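Local coordinates for hypothetical conserved protein GK1056 (Geobacillus kaustophilus, PDB 2PQ0), which is uncharacterised but probably acts as a magnesium-dependent phosphatase of the haloacid dehalogenase-like hydrolase superfamily, at residues S61-N66 with E186-M191; E107-S112 with L126-P131. All coordinates share one frame; numbering follows the deposited sequence.

Interaction 1: S61-N66 with E186-M191; sequences SFVSFN and EGIRMM
S61 OG is held by two groups, the backbone N of E73 and the hydroxyl of Y38, while the CB of the same residue faces the selenium of M191, a selenomethionine in the crystal, with S61 CB and M191 SE 4.0 Å apart. The setting is the Rossmann-like core of a haloacid dehalogenase fold: strand 62-64 lies between strands 38-42 and 69-72 in the mixed sheet, and helix 184-195 packs over one face. The axes of the two short segments approach to 8.4 Å and run nearly antiparallel, with 152° between their directions. V63 supplies the middle of the contact, both its methyls resting on the backbone of G187. V63 CG2 sits 3.7 Å from G187 C, and V63 CG1 lies 4.0 Å from G187 CA. Because G187 has no side chain to intervene, the CA atoms of V63 and G187 come within 5.7 Å. Beside them, I188 makes a looser apolar touch and continues onto F7, M214 and F217. F62 sends its ring to the other side of the sheet, meeting F50 edge-to-face, so it is its main chain that meets the helix. M191 reaches it with CG anti to the backbone N (chi1 -165°) and a bend at chi3 (-85°), which bring M191 CE, the terminal methyl, to 3.7 Å from F62 N.

Interaction 2: E107-S112 with L126-P131; sequences EKMRAS and LKFAHP
Two rings of the loop 126-131 meet the strand obliquely: the terminal methyl of M109 reaches the F128 ring, and the methyl of A111 the H130 imidazole. M109 CE, in a selenomethionine, is 4.0 Å from F128 CD2, the two side chains crossing at about a right angle. A111 CB lies 3.8 Å from H130 NE2, and the imidazole also meets the ring of H120 with planes at about 60°. Between these rings P131 fills the centre, P131 CB being 4.2 Å from M109 CB. Strand 109-111 is an edge strand of the antiparallel cap sheet; the loop leaves helix 117-125 through a Schellman motif at K127 and brings P131 beside R110, their CA atoms 5.4 Å apart. M109 chi3 (-94°) bends the chain and turns CE towards F128. R110 points away from the loop and folds back, R110 NH1 donating to M109 O at 2.8 Å with an N-H...O angle of 153°, M109 O lying near the guanidinium plane. R110 NH1 and H130 NE2 each bind a main-chain carbonyl, the latter that of I113. The two segments thus meet through van der Waals contacts, mostly of carbon atoms, while the backbone hydrogen bonds of A111 go to P132 and D134, just beyond P131.

From the N terminus, the chain lays down core strands 5-8 and 38-42, then reaches 61-66, where the wide loop of interaction 1 opens. It passes through strands 69-72 and 75-79 and enters the cap, whose edge strand 109-111 opens the short loop of interaction 2. Helix 117-125 spans that loop, and 126-131 closes it with 13 residues between. After the remaining cap strands, helix 184-195 returns to the core sheet and closes interaction 1, so interaction 2 is nested inside it. The centres of the two interactions are about 24 Å apart. Interaction 1 ties the core across the cap insertion; interaction 2 lies within the cap, though M109 also touches F48, and F128 touches M49, in a core loop.

Interaction 1: S61-N66 with E186-M191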
ATOM      1  N   SER A  61      13.296   3.952  -0.304  1.00 35.23           N
ATOM      2  CA  SER A  61      13.167   2.913   0.715  1.00 34.68           C
ATOM      3  C   SER A  61      11.692   2.865   1.068  1.00 33.53           C
ATOM      4  O   SER A  61      11.089   3.892   1.383  1.00 33.64           O
ATOM      5  CB  SER A  61      13.997   3.248   1.951  1.00 37.24           C
ATOM      6  OG  SER A  61      15.377   3.205   1.648  1.00 39.13           O
ATOM      7  N   PHE A  62      11.105   1.677   1.021  1.00 28.79           N
ATOM      8  CA  PHE A  62       9.680   1.577   1.276  1.00 27.85           C
ATOM      9  C   PHE A  62       9.141   0.183   1.541  1.00 27.31           C
ATOM     10  O   PHE A  62       9.748  -0.829   1.187  1.00 27.37           O
ATOM     11  CB  PHE A  62       8.917   2.148   0.074  1.00 29.70           C
ATOM     12  CG  PHE A  62       9.298   1.513  -1.247  1.00 28.89           C
ATOM     13  CD1 PHE A  62      10.263   2.099  -2.069  1.00 28.60           C
ATOM     14  CD2 PHE A  62       8.697   0.330  -1.668  1.00 26.96           C
ATOM     15  CE1 PHE A  62      10.625   1.521  -3.295  1.00 27.37           C
ATOM     16  CE2 PHE A  62       9.046  -0.264  -2.894  1.00 26.85           C
ATOM     17  CZ  PHE A  62      10.016   0.338  -3.711  1.00 27.52           C
ATOM     18  N   VAL A  63       7.977   0.153   2.167  1.00 31.50           N
ATOM     19  CA  VAL A  63       7.294  -1.091   2.434  1.00 31.74           C
ATOM     20  C   VAL A  63       6.081  -1.010   1.512  1.00 32.04           C
ATOM     21  O   VAL A  63       5.294  -0.064   1.596  1.00 31.92           O
ATOM     22  CB  VAL A  63       6.842  -1.179   3.900  1.00 36.46           C
ATOM     23  CG1 VAL A  63       6.070  -2.463   4.126  1.00 36.43           C
ATOM     24  CG2 VAL A  63       8.059  -1.122   4.816  1.00 36.30           C
ATOM     25  N   SER A  64       5.953  -1.971   0.601  1.00 33.92           N
ATOM     26  CA  SER A  64       4.831  -1.976  -0.328  1.00 34.02           C
ATOM     27  C   SER A  64       4.064  -3.290  -0.233  1.00 34.61           C
ATOM     28  O   SER A  64       4.529  -4.245   0.398  1.00 34.40           O
ATOM     29  CB  SER A  64       5.324  -1.759  -1.761  1.00 26.97           C
ATOM     30  OG  SER A  64       6.038  -2.882  -2.241  1.00 26.88           O
ATOM     31  N   PHE A  65       2.899  -3.342  -0.876  1.00 32.71           N
ATOM     32  CA  PHE A  65       2.061  -4.535  -0.839  1.00 33.27           C
ATOM     33  C   PHE A  65       1.848  -4.948   0.614  1.00 34.33           C
ATOM     34  O   PHE A  65       1.898  -6.131   0.949  1.00 34.51           O
ATOM     35  CB  PHE A  65       2.711  -5.683  -1.620  1.00 31.47           C
ATOM     36  CG  PHE A  65       2.560  -5.567  -3.112  1.00 31.56           C
ATOM     37  CD1 PHE A  65       1.297  -5.489  -3.692  1.00 30.19           C
ATOM     38  CD2 PHE A  65       3.677  -5.574  -3.942  1.00 30.23           C
ATOM     39  CE1 PHE A  65       1.146  -5.424  -5.079  1.00 31.54           C
ATOM     40  CE2 PHE A  65       3.538  -5.510  -5.332  1.00 31.04           C
ATOM     41  CZ  PHE A  65       2.267  -5.437  -5.900  1.00 30.15           C
ATOM     42  N   ASN A  66       1.613  -3.948   1.463  1.00 38.22           N
ATOM     43  CA  ASN A  66       1.387  -4.158   2.888  1.00 39.42           C
ATOM     44  C   ASN A  66       2.468  -4.986   3.574  1.00 39.55           C
ATOM     45  O   ASN A  66       2.185  -5.736   4.501  1.00 39.75           O
ATOM     46  CB  ASN A  66       0.023  -4.803   3.116  1.00 51.31           C
ATOM     47  CG  ASN A  66      -1.081  -3.783   3.283  1.00 53.60           C
ATOM     48  OD1 ASN A  66      -2.262  -4.123   3.252  1.00 55.35           O
ATOM     49  ND2 ASN A  66      -0.704  -2.527   3.476  1.00 55.31           N
ATOM     50  N   GLU A 186       5.333  -5.417  10.088  1.00 42.35           N
ATOM     51  CA  GLU A 186       6.404  -6.397   9.984  1.00 43.57           C
ATOM     52  C   GLU A 186       7.408  -5.925   8.935  1.00 43.30           C
ATOM     53  O   GLU A 186       8.578  -6.305   8.960  1.00 43.65           O
ATOM     54  CB  GLU A 186       5.838  -7.767   9.602  1.00 85.84           C
ATOM     55  CG  GLU A 186       6.833  -8.913   9.733  1.00 90.48           C
ATOM     56  CD  GLU A 186       7.305  -9.125  11.165  1.00 95.04           C
ATOM     57  OE1 GLU A 186       6.847  -8.389  12.066  1.00 96.51           O
ATOM     58  OE2 GLU A 186       8.135 -10.032  11.390  1.00 97.37           O
ATOM     59  N   GLY A 187       6.940  -5.096   8.007  1.00 39.18           N
ATOM     60  CA  GLY A 187       7.818  -4.569   6.982  1.00 39.32           C
ATOM     61  C   GLY A 187       8.619  -3.441   7.592  1.00 39.53           C
ATOM     62  O   GLY A 187       9.828  -3.357   7.401  1.00 39.23           O
ATOM     63  N   ILE A 188       7.932  -2.573   8.331  1.00 44.62           N
ATOM     64  CA  ILE A 188       8.557  -1.440   9.001  1.00 45.51           C
ATOM     65  C   ILE A 188       9.599  -1.976   9.976  1.00 46.72           C
ATOM     66  O   ILE A 188      10.665  -1.391  10.168  1.00 46.19           O
ATOM     67  CB  ILE A 188       7.507  -0.616   9.786  1.00 37.16           C
ATOM     68  CG1 ILE A 188       6.630   0.174   8.808  1.00 36.55           C
ATOM     69  CG2 ILE A 188       8.196   0.315  10.779  1.00 37.04           C
ATOM     70  CD1 ILE A 188       5.526   0.977   9.464  1.00 36.24           C
ATOM     71  N   ARG A 189       9.274  -3.104  10.589  1.00 44.28           N
ATOM     72  CA  ARG A 189      10.158  -3.740  11.546  1.00 46.90           C
ATOM     73  C   ARG A 189      11.458  -4.231  10.900  1.00 48.00           C
ATOM     74  O   ARG A 189      12.548  -3.970  11.408  1.00 48.22           O
ATOM     75  CB  ARG A 189       9.437  -4.911  12.208  1.00 73.09           C
ATOM     76  CG  ARG A 189      10.342  -5.750  13.071  1.00 75.76           C
ATOM     77  CD  ARG A 189       9.799  -7.151  13.258  1.00 80.82           C
ATOM     78  NE  ARG A 189      10.877  -8.145  13.212  1.00 82.15           N
ATOM     79  CZ  ARG A 189      11.162  -8.910  12.158  1.00 83.50           C
ATOM     80  NH1 ARG A 189      10.450  -8.817  11.043  1.00 82.57           N
ATOM     81  NH2 ARG A 189      12.171  -9.768  12.214  1.00 84.07           N
HETATM   82  N   MSE A 190      11.336  -4.951   9.789  1.00 47.09           N
HETATM   83  CA  MSE A 190      12.501  -5.482   9.086  1.00 47.09           C
HETATM   84  C   MSE A 190      13.482  -4.400   8.659  1.00 47.09           C
HETATM   85  O   MSE A 190      14.694  -4.615   8.646  1.00 77.59           O
HETATM   86  CB  MSE A 190      12.065  -6.249   7.843  1.00 67.73           C
HETATM   87  CG  MSE A 190      11.173  -7.419   8.119  1.00 67.73           C
HETATM   88 SE   MSE A 190      10.880  -8.401   6.503  1.00 67.73          SE
HETATM   89  CE  MSE A 190       9.792  -9.833   7.215  1.00 67.73           C
HETATM   90  N   MSE A 191      12.954  -3.236   8.305  1.00 48.17           N
HETATM   91  CA  MSE A 191      13.805  -2.155   7.860  1.00 48.17           C
HETATM   92  C   MSE A 191      14.540  -1.439   8.984  1.00 48.17           C
HETATM   93  O   MSE A 191      15.709  -1.092   8.829  1.00 81.97           O
HETATM   94  CB  MSE A 191      13.007  -1.146   7.050  1.00 79.56           C
HETATM   95  CG  MSE A 191      13.907  -0.220   6.283  1.00 79.56           C
HETATM   96 SE   MSE A 191      12.965   0.902   5.077  1.00 79.56          SE
HETATM   97  CE  MSE A 191      12.857  -0.302   3.576  1.00 79.56           C
TER

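Interaction 2: E107-S112 with L126-P131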
ATOM      1  N   GLU A 107       6.260  -4.726 -10.814  1.00 32.40           N
ATOM      2  CA  GLU A 107       6.376  -3.772 -11.915  1.00 33.67           C
ATOM      3  C   GLU A 107       5.117  -3.453 -12.706  1.00 32.43           C
ATOM      4  O   GLU A 107       4.977  -2.344 -13.212  1.00 33.13           O
ATOM      5  CB  GLU A 107       7.438  -4.245 -12.906  1.00 83.86           C
ATOM      6  CG  GLU A 107       8.846  -4.333 -12.363  1.00 85.72           C
ATOM      7  CD  GLU A 107       9.761  -5.096 -13.301  1.00 87.50           C
ATOM      8  OE1 GLU A 107       9.782  -4.769 -14.507  1.00 92.27           O
ATOM      9  OE2 GLU A 107      10.460  -6.021 -12.834  1.00 91.34           O
ATOM     10  N   LYS A 108       4.201  -4.406 -12.827  1.00 33.25           N
ATOM     11  CA  LYS A 108       3.011  -4.151 -13.628  1.00 32.79           C
ATOM     12  C   LYS A 108       1.837  -5.069 -13.354  1.00 32.55           C
ATOM     13  O   LYS A 108       1.900  -5.947 -12.499  1.00 32.49           O
ATOM     14  CB  LYS A 108       3.385  -4.260 -15.101  1.00 39.20           C
ATOM     15  CG  LYS A 108       4.062  -5.580 -15.442  1.00 39.26           C
ATOM     16  CD  LYS A 108       4.759  -5.506 -16.773  1.00 41.05           C
ATOM     17  CE  LYS A 108       5.776  -6.622 -16.905  1.00 43.36           C
ATOM     18  NZ  LYS A 108       6.794  -6.304 -17.951  1.00 46.41           N
HETATM   19  N   MSE A 109       0.768  -4.847 -14.113  1.00 28.06           N
HETATM   20  CA  MSE A 109      -0.464  -5.628 -14.017  1.00 28.06           C
HETATM   21  C   MSE A 109      -0.771  -6.263 -15.362  1.00 28.06           C
HETATM   22  O   MSE A 109      -0.375  -5.754 -16.409  1.00 38.85           O
HETATM   23  CB  MSE A 109      -1.658  -4.747 -13.686  1.00 48.38           C
HETATM   24  CG  MSE A 109      -1.545  -3.932 -12.463  1.00 48.38           C
HETATM   25 SE   MSE A 109      -3.081  -2.805 -12.404  1.00 48.38          SE
HETATM   26  CE  MSE A 109      -2.382  -1.227 -13.257  1.00 48.38           C
ATOM     27  N   ARG A 110      -1.512  -7.360 -15.316  1.00 29.96           N
ATOM     28  CA  ARG A 110      -1.916  -8.069 -16.514  1.00 29.09           C
ATOM     29  C   ARG A 110      -3.271  -8.722 -16.256  1.00 29.18           C
ATOM     30  O   ARG A 110      -3.510  -9.260 -15.174  1.00 29.26           O
ATOM     31  CB  ARG A 110      -0.866  -9.122 -16.885  1.00 31.30           C
ATOM     32  CG  ARG A 110       0.411  -8.538 -17.459  1.00 28.53           C
ATOM     33  CD  ARG A 110       0.135  -7.880 -18.809  1.00 26.59           C
ATOM     34  NE  ARG A 110       1.346  -7.406 -19.485  1.00 24.31           N
ATOM     35  CZ  ARG A 110       1.910  -6.212 -19.312  1.00 25.33           C
ATOM     36  NH1 ARG A 110       1.399  -5.320 -18.476  1.00 20.64           N
ATOM     37  NH2 ARG A 110       2.995  -5.899 -20.002  1.00 24.84           N
ATOM     38  N   ALA A 111      -4.161  -8.655 -17.243  1.00 32.67           N
ATOM     39  CA  ALA A 111      -5.485  -9.250 -17.112  1.00 32.07           C
ATOM     40  C   ALA A 111      -5.530 -10.639 -17.731  1.00 32.00           C
ATOM     41  O   ALA A 111      -4.815 -10.924 -18.691  1.00 32.15           O
ATOM     42  CB  ALA A 111      -6.523  -8.362 -17.768  1.00 18.62           C
ATOM     43  N   SER A 112      -6.375 -11.500 -17.174  1.00 29.20           N
ATOM     44  CA  SER A 112      -6.528 -12.860 -17.673  1.00 28.95           C
ATOM     45  C   SER A 112      -7.542 -12.852 -18.813  1.00 29.70           C
ATOM     46  O   SER A 112      -7.690 -13.837 -19.536  1.00 30.54           O
ATOM     47  CB  SER A 112      -7.014 -13.786 -16.558  1.00 25.59           C
ATOM     48  OG  SER A 112      -8.336 -13.452 -16.162  1.00 24.73           O
ATOM     49  N   LEU A 126     -10.459   4.206 -11.051  1.00 34.80           N
ATOM     50  CA  LEU A 126      -9.135   4.443 -10.488  1.00 35.18           C
ATOM     51  C   LEU A 126      -8.367   5.348 -11.443  1.00 35.36           C
ATOM     52  O   LEU A 126      -7.249   5.749 -11.159  1.00 35.91           O
ATOM     53  CB  LEU A 126      -8.386   3.117 -10.357  1.00 36.69           C
ATOM     54  CG  LEU A 126      -8.121   2.496  -8.988  1.00 38.34           C
ATOM     55  CD1 LEU A 126      -9.322   2.663  -8.076  1.00 36.56           C
ATOM     56  CD2 LEU A 126      -7.766   1.025  -9.188  1.00 37.38           C
ATOM     57  N   LYS A 127      -8.978   5.650 -12.585  1.00 35.59           N
ATOM     58  CA  LYS A 127      -8.365   6.480 -13.615  1.00 35.53           C
ATOM     59  C   LYS A 127      -7.283   5.684 -14.347  1.00 35.20           C
ATOM     60  O   LYS A 127      -6.243   6.221 -14.735  1.00 34.95           O
ATOM     61  CB  LYS A 127      -7.769   7.738 -12.996  1.00 41.97           C
ATOM     62  CG  LYS A 127      -8.763   8.541 -12.186  1.00 42.91           C
ATOM     63  CD  LYS A 127      -9.862   9.103 -13.058  1.00 44.95           C
ATOM     64  CE  LYS A 127     -10.655  10.148 -12.303  1.00 46.42           C
ATOM     65  NZ  LYS A 127     -11.424  11.030 -13.229  1.00 45.88           N
ATOM     66  N   PHE A 128      -7.540   4.394 -14.525  1.00 39.30           N
ATOM     67  CA  PHE A 128      -6.618   3.514 -15.225  1.00 38.88           C
ATOM     68  C   PHE A 128      -7.264   2.807 -16.405  1.00 38.59           C
ATOM     69  O   PHE A 128      -8.445   2.471 -16.382  1.00 39.36           O
ATOM     70  CB  PHE A 128      -6.041   2.459 -14.283  1.00 37.27           C
ATOM     71  CG  PHE A 128      -4.765   2.875 -13.636  1.00 37.13           C
ATOM     72  CD1 PHE A 128      -4.774   3.718 -12.535  1.00 38.35           C
ATOM     73  CD2 PHE A 128      -3.544   2.481 -14.175  1.00 38.18           C
ATOM     74  CE1 PHE A 128      -3.586   4.174 -11.982  1.00 39.68           C
ATOM     75  CE2 PHE A 128      -2.351   2.930 -13.633  1.00 38.73           C
ATOM     76  CZ  PHE A 128      -2.372   3.783 -12.530  1.00 39.45           C
ATOM     77  N   ALA A 129      -6.473   2.588 -17.444  1.00 32.79           N
ATOM     78  CA  ALA A 129      -6.943   1.897 -18.630  1.00 31.53           C
ATOM     79  C   ALA A 129      -6.977   0.406 -18.313  1.00 30.69           C
ATOM     80  O   ALA A 129      -6.439  -0.033 -17.299  1.00 31.01           O
ATOM     81  CB  ALA A 129      -6.003   2.161 -19.785  1.00 25.52           C
ATOM     82  N   HIS A 130      -7.609  -0.371 -19.183  1.00 27.81           N
ATOM     83  CA  HIS A 130      -7.703  -1.808 -18.989  1.00 26.85           C
ATOM     84  C   HIS A 130      -6.288  -2.352 -19.156  1.00 27.51           C
ATOM     85  O   HIS A 130      -5.606  -2.043 -20.134  1.00 27.67           O
ATOM     86  CB  HIS A 130      -8.665  -2.393 -20.033  1.00 27.87           C
ATOM     87  CG  HIS A 130      -8.939  -3.860 -19.872  1.00 25.85           C
ATOM     88  ND1 HIS A 130     -10.218  -4.372 -19.822  1.00 24.21           N
ATOM     89  CD2 HIS A 130      -8.104  -4.923 -19.804  1.00 21.25           C
ATOM     90  CE1 HIS A 130     -10.161  -5.689 -19.734  1.00 22.46           C
ATOM     91  NE2 HIS A 130      -8.889  -6.050 -19.723  1.00 21.20           N
ATOM     92  N   PRO A 131      -5.808  -3.137 -18.188  1.00 28.63           N
ATOM     93  CA  PRO A 131      -4.451  -3.691 -18.293  1.00 28.73           C
ATOM     94  C   PRO A 131      -4.299  -4.624 -19.493  1.00 29.88           C
ATOM     95  O   PRO A 131      -5.266  -5.249 -19.923  1.00 30.01           O
ATOM     96  CB  PRO A 131      -4.267  -4.431 -16.962  1.00 20.97           C
ATOM     97  CG  PRO A 131      -5.091  -3.618 -16.005  1.00 20.73           C
ATOM     98  CD  PRO A 131      -6.357  -3.354 -16.833  1.00 20.92           C
TER